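PDB 3X43: O-ureido-L-serine synthase from Streptomyces lavendulae, which uses pyridoxal 5'-phosphate to add hydroxyurea to O-acetyl-L-serine, giving O-ureido-L-serine on the route to the antibiotic D-cycloserine. Local coordinates for residues B[258-263]-B[288-293]. Sequence-based numbering, arbitrary orientation.
Sequences EGIFAG and AMLPDT. With PLP (pyridoxal-5'-phosphate), chain J.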
ATOM      1  N   GLU B 258     -13.056 -20.989   5.523  1.00 34.61           N
ATOM      2  CA  GLU B 258     -12.345 -19.703   5.597  1.00 34.88           C
ATOM      3  C   GLU B 258     -12.674 -18.745   4.461  1.00 33.34           C
ATOM      4  O   GLU B 258     -12.388 -17.557   4.551  1.00 35.73           O
ATOM      5  CB  GLU B 258     -10.825 -19.913   5.618  1.00 32.49           C
ATOM      6  CG  GLU B 258     -10.319 -20.827   6.713  1.00 36.25           C
ATOM      7  CD  GLU B 258     -10.248 -20.155   8.074  1.00 40.98           C
ATOM      8  OE1 GLU B 258     -10.299 -18.899   8.143  1.00 41.29           O
ATOM      9  OE2 GLU B 258     -10.137 -20.891   9.080  1.00 39.28           O
ATOM     10  N   GLY B 259     -13.261 -19.261   3.387  1.00 32.32           N
ATOM     11  CA  GLY B 259     -13.597 -18.408   2.261  1.00 33.06           C
ATOM     12  C   GLY B 259     -12.422 -18.169   1.330  1.00 33.34           C
ATOM     13  O   GLY B 259     -12.460 -17.279   0.478  1.00 31.43           O
ATOM     14  N   ILE B 260     -11.369 -18.961   1.498  1.00 33.41           N
ATOM     15  CA  ILE B 260     -10.175 -18.842   0.663  1.00 35.01           C
ATOM     16  C   ILE B 260     -10.159 -20.009  -0.329  1.00 34.76           C
ATOM     17  O   ILE B 260      -9.877 -21.144   0.040  1.00 35.30           O
ATOM     18  CB  ILE B 260      -8.898 -18.858   1.530  1.00 34.33           C
ATOM     19  CG1 ILE B 260      -8.982 -17.736   2.569  1.00 31.74           C
ATOM     20  CG2 ILE B 260      -7.656 -18.704   0.645  1.00 31.47           C
ATOM     21  CD1 ILE B 260      -7.860 -17.731   3.571  1.00 34.36           C
ATOM     22  N   PHE B 261     -10.467 -19.715  -1.587  1.00 31.50           N
ATOM     23  CA  PHE B 261     -10.540 -20.738  -2.621  1.00 34.33           C
ATOM     24  C   PHE B 261      -9.235 -20.915  -3.383  1.00 35.27           C
ATOM     25  O   PHE B 261      -8.944 -20.169  -4.318  1.00 37.53           O
ATOM     26  CB  PHE B 261     -11.679 -20.394  -3.593  1.00 34.87           C
ATOM     27  CG  PHE B 261     -12.014 -21.493  -4.559  1.00 33.22           C
ATOM     28  CD1 PHE B 261     -11.929 -22.826  -4.178  1.00 35.15           C
ATOM     29  CD2 PHE B 261     -12.415 -21.194  -5.854  1.00 35.81           C
ATOM     30  CE1 PHE B 261     -12.238 -23.844  -5.077  1.00 35.56           C
ATOM     31  CE2 PHE B 261     -12.726 -22.210  -6.762  1.00 34.90           C
ATOM     32  CZ  PHE B 261     -12.637 -23.530  -6.371  1.00 32.74           C
ATOM     33  N   ALA B 262      -8.468 -21.925  -2.991  1.00 34.19           N
ATOM     34  CA  ALA B 262      -7.186 -22.204  -3.610  1.00 34.51           C
ATOM     35  C   ALA B 262      -7.172 -23.615  -4.179  1.00 37.27           C
ATOM     36  O   ALA B 262      -8.163 -24.332  -4.073  1.00 41.23           O
ATOM     37  CB  ALA B 262      -6.082 -22.038  -2.596  1.00 31.50           C
ATOM     38  N   GLY B 263      -6.043 -24.001  -4.773  1.00 38.31           N
ATOM     39  CA  GLY B 263      -5.908 -25.317  -5.382  1.00 40.33           C
ATOM     40  C   GLY B 263      -5.400 -26.432  -4.486  1.00 40.64           C
ATOM     41  O   GLY B 263      -5.371 -26.279  -3.266  1.00 42.67           O
ATOM     42  N   ALA B 288       1.888 -20.731   5.606  1.00 26.62           N
ATOM     43  CA  ALA B 288       1.765 -21.680   4.516  1.00 25.42           C
ATOM     44  C   ALA B 288       1.545 -20.929   3.201  1.00 28.12           C
ATOM     45  O   ALA B 288       0.870 -19.900   3.180  1.00 28.87           O
ATOM     46  CB  ALA B 288       0.597 -22.618   4.788  1.00 22.79           C
ATOM     47  N   MET B 289       2.122 -21.448   2.116  1.00 27.86           N
ATOM     48  CA  MET B 289       1.990 -20.842   0.785  1.00 29.24           C
ATOM     49  C   MET B 289       0.789 -21.405   0.031  1.00 28.23           C
ATOM     50  O   MET B 289       0.630 -22.614  -0.065  1.00 33.05           O
ATOM     51  CB  MET B 289       3.243 -21.101  -0.065  1.00 26.73           C
ATOM     52  CG  MET B 289       4.519 -20.404   0.402  1.00 25.85           C
ATOM     53  SD  MET B 289       4.497 -18.603   0.232  1.00 33.12           S
ATOM     54  CE  MET B 289       4.085 -18.373  -1.499  1.00 23.76           C
ATOM     55  N   LEU B 290      -0.034 -20.516  -0.519  1.00 27.97           N
ATOM     56  CA  LEU B 290      -1.221 -20.877  -1.298  1.00 26.14           C
ATOM     57  C   LEU B 290      -0.851 -20.467  -2.736  1.00 26.87           C
ATOM     58  O   LEU B 290      -1.120 -19.348  -3.164  1.00 25.03           O
ATOM     59  CB  LEU B 290      -2.420 -20.064  -0.811  1.00 26.28           C
ATOM     60  CG  LEU B 290      -3.337 -20.667   0.252  1.00 30.30           C
ATOM     61  CD1 LEU B 290      -2.524 -21.300   1.362  1.00 19.77           C
ATOM     62  CD2 LEU B 290      -4.242 -19.581   0.792  1.00 28.71           C
ATOM     63  N   PRO B 291      -0.274 -21.391  -3.508  1.00 26.47           N
ATOM     64  CA  PRO B 291       0.144 -21.092  -4.883  1.00 29.42           C
ATOM     65  C   PRO B 291      -0.826 -20.606  -5.952  1.00 31.14           C
ATOM     66  O   PRO B 291      -0.420 -19.861  -6.841  1.00 34.52           O
ATOM     67  CB  PRO B 291       0.886 -22.368  -5.314  1.00 27.80           C
ATOM     68  CG  PRO B 291       1.186 -23.101  -4.009  1.00 26.64           C
ATOM     69  CD  PRO B 291       0.006 -22.791  -3.147  1.00 22.18           C
ATOM     70  N   ASP B 292      -2.089 -21.000  -5.902  1.00 33.12           N
ATOM     71  CA  ASP B 292      -2.990 -20.552  -6.952  1.00 34.56           C
ATOM     72  C   ASP B 292      -4.465 -20.621  -6.615  1.00 35.12           C
ATOM     73  O   ASP B 292      -4.843 -21.110  -5.545  1.00 37.79           O
ATOM     74  CB  ASP B 292      -2.711 -21.331  -8.251  1.00 35.77           C
ATOM     75  CG  ASP B 292      -3.109 -22.817  -8.172  1.00 40.75           C
ATOM     76  OD1 ASP B 292      -3.539 -23.300  -7.100  1.00 37.35           O
ATOM     77  OD2 ASP B 292      -2.989 -23.507  -9.209  1.00 40.10           O
ATOM     78  N   THR B 293      -5.287 -20.109  -7.528  1.00 30.08           N
ATOM     79  CA  THR B 293      -6.735 -20.101  -7.343  1.00 33.43           C
ATOM     80  C   THR B 293      -7.346 -21.462  -7.654  1.00 36.19           C
ATOM     81  O   THR B 293      -6.949 -22.129  -8.613  1.00 35.23           O
ATOM     82  CB  THR B 293      -7.428 -19.061  -8.244  1.00 30.61           C
ATOM     83  OG1 THR B 293      -8.844 -19.254  -8.181  1.00 37.54           O
ATOM     84  CG2 THR B 293      -6.978 -19.205  -9.689  1.00 32.99           C
TER
HETATM   85  N1  PLP J 401       1.723 -25.310  -6.786  1.00 35.43           N
HETATM   86  C2  PLP J 401       1.253 -24.898  -8.038  1.00 38.66           C
HETATM   87  C2A PLP J 401      -0.203 -25.044  -8.424  1.00 38.22           C
HETATM   88  C3  PLP J 401       2.166 -24.355  -8.899  1.00 41.01           C
HETATM   89  O3  PLP J 401       1.779 -23.880 -10.098  1.00 40.92           O
HETATM   90  C4  PLP J 401       3.522 -24.255  -8.489  1.00 38.93           C
HETATM   91  C4A PLP J 401       4.566 -23.566  -9.461  1.00 39.85           C
HETATM   92  C5  PLP J 401       3.913 -24.715  -7.200  1.00 39.49           C
HETATM   93  C6  PLP J 401       3.002 -25.216  -6.390  1.00 39.28           C
HETATM   94  C5A PLP J 401       5.364 -24.827  -6.738  1.00 38.37           C
HETATM   95  O4P PLP J 401       6.062 -23.576  -6.708  1.00 41.91           O
HETATM   96  P   PLP J 401       7.592 -23.424  -7.130  1.00 39.27           P
HETATM   97  O1P PLP J 401       7.671 -23.803  -8.538  1.00 34.42           O
HETATM   98  O2P PLP J 401       7.964 -22.029  -6.922  1.00 37.12           O
HETATM   99  O3P PLP J 401       8.363 -24.318  -6.269  1.00 31.57           O
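Asp292 O accepts a hydrogen bond from Gly263 N at 3.2 Å, bent to 137° at the hydrogen. A CA-H...O contact from Ala262 CA, also 3.2 Å, reaches the same oxygen. The Gly263 bond and the backbone bond of Phe261 with Gly294 flank Ala262 and Thr293 and make them a single, isolated bridge. Beside the bridge the contact is apolar. Ile260 and Leu290 meet at about a right angle, methyl to methyl, Ile260 CG2 lying 3.5 Å from Leu290 CD2; Ile260 presents that methyl because CG2 stands anti to the backbone N. Ala262 CB sits 4.2 Å from Leu290 CG. In this fold type II PLP enzyme, strand 284-290 lies between strands 27-33 and 171-175 of the larger sheet and ends at the cofactor, while the loop 259-263 leads from helix 244-258 into helix 264-279, with Gly263 as N-cap. Pro291 sets CB 3.4 Å from PLP N1, against the pyridine ring. Asp292 CG stands between its backbone N and carbonyl carbon (chi1 69°), which turns the carboxylate to the cofactor, Asp292 OD2 coming 3.3 Å from the PLP methyl carbon C2A. The same OD2 is hydrogen-bonded by Tyr297 OH and Asn73 ND2, which hold the carboxylate beside the cofactor, and Asn73 ND2 is itself hydrogen-bonded to PLP, as is Ser265 OG near the start of helix 264-279. Ile7 and Ala107, both of the second subunit, pack on Ile260 and Phe261 respectively.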